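PDB 4GOQ: DUF1491 domain-containing protein, which is of unknown function, a small single-chain bacterial protein of the DUF1491 family in which two helices pack against a mixed beta sheet. Local coordinates for residues Thr25-Asp31 with Pro88-Glu94; Gly35-Val39 with Leu51-Ala55. All coordinates share one frame. Residues are numbered along the deposited sequence.

How the contacts relate
Both contacts are antiparallel strand pairings in one mixed sheet, ordered 23-28, 91-97, 37-43, 48-56, 62-65. Contact 1 (Thr25-Asp31 with Pro88-Glu94) joins an outermost strand to its inner neighbour and is only partly buried; contact 2 (Gly35-Val39 with Leu51-Ala55) belongs to the hairpin 37-43/48-56 and is buried. Their centres lie about 9 Å apart, and strands 91-97 and 37-43, side by side and parallel, connect them: Trp91 N lies 2.9 Å from Ala36 O and Val93 N 2.9 Å from Leu38 O, both probable hydrogen bonds. At the sheet's edge a bulge, an arginine and an indole supply direct bonds; inside, where the hairpin strands splay, water and a glutamate fill in.

Contact 1 of 2, residues Thr25-Asp31 with Pro88-Glu94; sequences TVARKGD and PDIWVVE
Arg28 and Trp91 bury the largest surfaces here. Arg28, chi1 to chi3 all t, lays its guanidinium along the 88-90 turn: NH1 reaches Ile90 O (2.7 Å) and Pro88 O (2.8 Å), NH2 also Pro88 O (3.0 Å). Trp91 (chi1 m, chi2 74°) lies on the other side, NE1 donating to Asp31 O at 2.9 Å; Gly30 CA sits 3.6 Å from the centroid of its five-membered ring, a CH-pi contact where a CB would clash. The segments run antiparallel, end-to-end directions 159° apart, paired from Thr25-Arg28 to Val92-Glu94. Thr25 and Glu94 exchange two N-to-O bonds of 2.9 Å. Ala27, at phi/psi -83/-23, slips the register by one: Ala27 N (2.8 Å) and Arg28 N (3.1 Å) donate to Val92 O, and Val92 N returns 3.0 Å to Arg28 O. Helix 6-19 packs on the Val26/Val93 face, helix 74-86 against Arg28 and Ile90 on the opposite face. This is a classic beta bulge in an edge strand of a three-layer alpha/beta/alpha arrangement.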
loop_
_atom_site.group_PDB
_atom_site.type_symbol
_atom_site.label_atom_id
_atom_site.label_comp_id
_atom_site.label_asym_id
_atom_site.label_seq_id
_atom_site.Cartn_x
_atom_site.Cartn_y
_atom_site.Cartn_z
ATOM N N THR A 25 8.623 4.788 0.194
ATOM C CA THR A 25 8.400 6.204 0.464
ATOM C C THR A 25 6.906 6.496 0.616
ATOM O O THR A 25 6.053 5.765 0.124
ATOM C CB THR A 25 9.113 7.086 -0.589
ATOM O OG1 THR A 25 8.967 8.462 -0.254
ATOM C CG2 THR A 25 8.650 6.832 -1.991
ATOM N N VAL A 26 6.619 7.531 1.360
ATOM C CA VAL A 26 5.250 7.960 1.596
ATOM C C VAL A 26 4.940 8.909 0.429
ATOM O O VAL A 26 5.485 10.020 0.368
ATOM C CB VAL A 26 5.093 8.616 2.990
ATOM C CG1 VAL A 26 3.716 9.275 3.118
ATOM C CG2 VAL A 26 5.295 7.575 4.102
ATOM N N ALA A 27 4.097 8.455 -0.499
ATOM C CA ALA A 27 3.682 9.233 -1.679
ATOM C C ALA A 27 2.547 10.175 -1.328
ATOM O O ALA A 27 2.335 11.158 -2.020
ATOM C CB ALA A 27 3.271 8.314 -2.807
ATOM N N ARG A 28 1.809 9.867 -0.262
ATOM C CA ARG A 28 0.760 10.759 0.246
ATOM C C ARG A 28 0.632 10.558 1.751
ATOM O O ARG A 28 0.412 9.442 2.223
ATOM C CB ARG A 28 -0.596 10.574 -0.468
ATOM C CG ARG A 28 -1.570 11.712 -0.173
ATOM C CD ARG A 28 -2.935 11.507 -0.824
ATOM N NE ARG A 28 -3.790 12.715 -0.734
ATOM C CZ ARG A 28 -4.583 13.013 0.295
ATOM N NH1 ARG A 28 -4.640 12.217 1.355
ATOM N NH2 ARG A 28 -5.311 14.122 0.279
ATOM N N LYS A 29 0.792 11.638 2.497
ATOM C CA LYS A 29 0.669 11.583 3.949
ATOM C C LYS A 29 -0.778 11.876 4.307
ATOM O O LYS A 29 -1.213 13.017 4.145
ATOM C CB LYS A 29 1.630 12.625 4.580
ATOM C CG LYS A 29 1.912 12.405 6.059
ATOM C CD LYS A 29 2.947 13.405 6.590
ATOM C CE LYS A 29 2.361 14.769 6.897
ATOM N NZ LYS A 29 3.421 15.796 7.088
ATOM N N GLY A 30 -1.513 10.863 4.774
ATOM C CA GLY A 30 -2.909 11.066 5.151
ATOM C C GLY A 30 -3.097 11.382 6.623
ATOM O O GLY A 30 -2.145 11.812 7.291
ATOM N N ASP A 31 -4.335 11.182 7.136
ATOM C CA ASP A 31 -4.675 11.425 8.538
ATOM C C ASP A 31 -3.860 10.491 9.448
ATOM O O ASP A 31 -3.899 9.270 9.284
ATOM C CB ASP A 31 -6.195 11.269 8.811
ATOM C CG ASP A 31 -6.565 11.533 10.267
ATOM O OD1 ASP A 31 -6.477 12.697 10.694
ATOM O OD2 ASP A 31 -6.830 10.552 11.007
ATOM N N PRO A 88 -9.881 12.132 1.149
ATOM C CA PRO A 88 -8.756 13.066 1.351
ATOM C C PRO A 88 -7.868 12.756 2.570
ATOM O O PRO A 88 -6.827 13.397 2.714
ATOM C CB PRO A 88 -9.470 14.420 1.531
ATOM C CG PRO A 88 -10.775 14.235 0.773
ATOM C CD PRO A 88 -11.170 12.853 1.184
ATOM N N ASP A 89 -8.243 11.776 3.429
ATOM C CA ASP A 89 -7.438 11.366 4.601
ATOM C C ASP A 89 -6.519 10.164 4.270
ATOM O O ASP A 89 -5.829 9.633 5.161
ATOM C CB ASP A 89 -8.384 10.975 5.764
ATOM C CG ASP A 89 -9.060 12.147 6.462
ATOM O OD1 ASP A 89 -8.584 13.295 6.299
ATOM O OD2 ASP A 89 -10.027 11.908 7.216
ATOM N N ILE A 90 -6.563 9.688 3.017
ATOM C CA ILE A 90 -5.820 8.485 2.630
ATOM C C ILE A 90 -4.281 8.696 2.526
ATOM O O ILE A 90 -3.786 9.736 2.071
ATOM C CB ILE A 90 -6.385 7.867 1.309
ATOM C CG1 ILE A 90 -6.148 6.349 1.258
ATOM C CG2 ILE A 90 -5.864 8.593 0.027
ATOM C CD1 ILE A 90 -6.981 5.557 0.124
ATOM N N TRP A 91 -3.551 7.657 2.938
ATOM C CA TRP A 91 -2.113 7.522 2.794
ATOM C C TRP A 91 -1.830 6.741 1.547
ATOM O O TRP A 91 -2.620 5.875 1.166
ATOM C CB TRP A 91 -1.503 6.746 3.982
ATOM C CG TRP A 91 -1.481 7.498 5.281
ATOM C CD1 TRP A 91 -2.540 7.770 6.091
ATOM C CD2 TRP A 91 -0.318 7.974 5.959
ATOM N NE1 TRP A 91 -2.109 8.405 7.235
ATOM C CE2 TRP A 91 -0.748 8.553 7.174
ATOM C CE3 TRP A 91 1.055 7.984 5.645
ATOM C CZ2 TRP A 91 0.144 9.125 8.091
ATOM C CZ3 TRP A 91 1.940 8.565 6.542
ATOM C CH2 TRP A 91 1.483 9.126 7.753
ATOM N N VAL A 92 -0.696 7.018 0.910
ATOM C CA VAL A 92 -0.245 6.224 -0.223
ATOM C C VAL A 92 1.209 5.920 0.053
ATOM O O VAL A 92 1.994 6.841 0.304
ATOM C CB VAL A 92 -0.465 6.881 -1.623
ATOM C CG1 VAL A 92 0.079 5.970 -2.742
ATOM C CG2 VAL A 92 -1.955 7.197 -1.866
ATOM N N VAL A 93 1.567 4.632 0.013
ATOM C CA VAL A 93 2.927 4.184 0.273
ATOM C C VAL A 93 3.405 3.455 -0.952
ATOM O O VAL A 93 2.712 2.550 -1.433
ATOM C CB VAL A 93 3.028 3.293 1.552
ATOM C CG1 VAL A 93 4.449 2.762 1.711
ATOM C CG2 VAL A 93 2.610 4.074 2.814
ATOM N N GLU A 94 4.556 3.863 -1.492
ATOM C CA GLU A 94 5.082 3.194 -2.690
ATOM C C GLU A 94 6.333 2.436 -2.281
ATOM O O GLU A 94 7.187 2.968 -1.567
ATOM C CB GLU A 94 5.357 4.238 -3.811
ATOM C CG GLU A 94 5.765 3.633 -5.136
ATOM C CD GLU A 94 5.701 4.601 -6.309
ATOM O OE1 GLU A 94 5.753 5.829 -6.075
ATOM O OE2 GLU A 94 5.604 4.134 -7.465
#

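Contact 2 of 2, residues Gly35-Val39 with Leu51-Ala55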
loop_
_atom_site.group_PDB
_atom_site.type_symbol
_atom_site.label_atom_id
_atom_site.label_comp_id
_atom_site.label_asym_id
_atom_site.label_seq_id
_atom_site.Cartn_x
_atom_site.Cartn_y
_atom_site.Cartn_z
ATOM N N GLY A 35 -6.342 7.493 9.139
ATOM C CA GLY A 35 -6.369 7.470 7.683
ATOM C C GLY A 35 -6.181 6.079 7.104
ATOM O O GLY A 35 -5.369 5.280 7.602
ATOM N N ALA A 36 -6.936 5.781 6.035
ATOM C CA ALA A 36 -6.788 4.527 5.290
ATOM C C ALA A 36 -5.445 4.525 4.569
ATOM O O ALA A 36 -4.836 5.578 4.424
ATOM C CB ALA A 36 -7.908 4.400 4.285
ATOM N N VAL A 37 -4.997 3.370 4.073
ATOM C CA VAL A 37 -3.709 3.250 3.384
ATOM C C VAL A 37 -3.852 2.494 2.058
ATOM O O VAL A 37 -4.539 1.475 2.000
ATOM C CB VAL A 37 -2.628 2.537 4.266
ATOM C CG1 VAL A 37 -1.276 2.474 3.547
ATOM C CG2 VAL A 37 -2.456 3.209 5.633
ATOM N N LEU A 38 -3.196 3.018 1.001
ATOM C CA LEU A 38 -3.004 2.357 -0.283
ATOM C C LEU A 38 -1.545 1.999 -0.366
ATOM O O LEU A 38 -0.709 2.864 -0.152
ATOM C CB LEU A 38 -3.365 3.241 -1.502
ATOM C CG LEU A 38 -4.808 3.479 -1.882
ATOM C CD1 LEU A 38 -4.861 4.199 -3.245
ATOM C CD2 LEU A 38 -5.613 2.160 -1.964
ATOM N N VAL A 39 -1.220 0.760 -0.722
ATOM C CA VAL A 39 0.172 0.361 -0.888
ATOM C C VAL A 39 0.393 -0.027 -2.342
ATOM O O VAL A 39 -0.288 -0.914 -2.840
ATOM C CB VAL A 39 0.587 -0.791 0.072
ATOM C CG1 VAL A 39 2.037 -1.227 -0.176
ATOM C CG2 VAL A 39 0.379 -0.393 1.526
ATOM N N LEU A 51 -1.411 -2.877 -6.554
ATOM C CA LEU A 51 -1.947 -1.873 -5.629
ATOM C C LEU A 51 -2.830 -2.610 -4.618
ATOM O O LEU A 51 -3.649 -3.452 -5.007
ATOM C CB LEU A 51 -2.717 -0.814 -6.423
ATOM C CG LEU A 51 -3.008 0.520 -5.763
ATOM C CD1 LEU A 51 -1.712 1.277 -5.442
ATOM C CD2 LEU A 51 -3.818 1.390 -6.717
ATOM N N PHE A 52 -2.592 -2.359 -3.319
ATOM C CA PHE A 52 -3.312 -3.005 -2.234
ATOM C C PHE A 52 -4.071 -1.959 -1.412
ATOM O O PHE A 52 -3.506 -0.908 -1.092
ATOM C CB PHE A 52 -2.326 -3.806 -1.324
ATOM C CG PHE A 52 -1.574 -4.912 -2.035
ATOM C CD1 PHE A 52 -2.175 -6.144 -2.272
ATOM C CD2 PHE A 52 -0.262 -4.727 -2.454
ATOM C CE1 PHE A 52 -1.480 -7.168 -2.922
ATOM C CE2 PHE A 52 0.438 -5.758 -3.086
ATOM C CZ PHE A 52 -0.180 -6.966 -3.332
ATOM N N SER A 53 -5.350 -2.235 -1.116
ATOM C CA SER A 53 -6.211 -1.425 -0.245
ATOM C C SER A 53 -6.760 -2.310 0.885
ATOM O O SER A 53 -6.752 -3.542 0.802
ATOM C CB SER A 53 -7.341 -0.735 -1.003
ATOM O OG SER A 53 -8.268 -1.681 -1.517
ATOM N N GLU A 54 -7.212 -1.671 1.953
ATOM C CA GLU A 54 -7.689 -2.360 3.151
ATOM C C GLU A 54 -9.083 -2.930 3.012
ATOM O O GLU A 54 -9.970 -2.297 2.459
ATOM C CB GLU A 54 -7.671 -1.397 4.333
ATOM C CG GLU A 54 -6.308 -0.817 4.636
ATOM C CD GLU A 54 -6.288 0.136 5.815
ATOM O OE1 GLU A 54 -6.473 -0.310 6.969
ATOM O OE2 GLU A 54 -6.086 1.342 5.582
ATOM N N ALA A 55 -9.283 -4.119 3.551
ATOM C CA ALA A 55 -10.579 -4.779 3.614
ATOM C C ALA A 55 -10.702 -5.503 4.947
ATOM O O ALA A 55 -9.716 -5.589 5.687
ATOM C CB ALA A 55 -10.761 -5.746 2.457
HETATM O O HOH W 1 -5.654 2.615 8.261
HETATM O O HOH W 2 -7.257 1.244 2.232
#
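Backbone pairing in this part of the hairpin is complete at Val39 and Phe52: Val39 N donates to Phe52 O (2.9 Å) and Phe52 N to Val39 O (2.8 Å). Leu38 CA and Leu51 CA add CA-H...O contacts to Phe52 O and Val39 O respectively, both 3.4 Å. Toward Gly35 the strands part, and other groups take over. Water 2 donates to Val37 O (2.7 Å) and accepts from Glu54 N (2.9 Å), standing in for the direct backbone bond between them, which is not formed. The Glu54 side chain (chi1 m, chi2 t) reaches across so that OE2 accepts from Val37 N at 2.8 Å; water 1 lies 3.0 Å from the same OE2 and 2.8 Å from Gly35 O, which accepts from Thr6 OG1. Glu54 OE1 forms a salt bridge with Arg62 of strand 62-65 and hydrogen-bonds a glycerol, probably from crystallisation. The chemistry implies that an acidic side chain and ordered water continue the hairpin's polar pairing where its strands diverge.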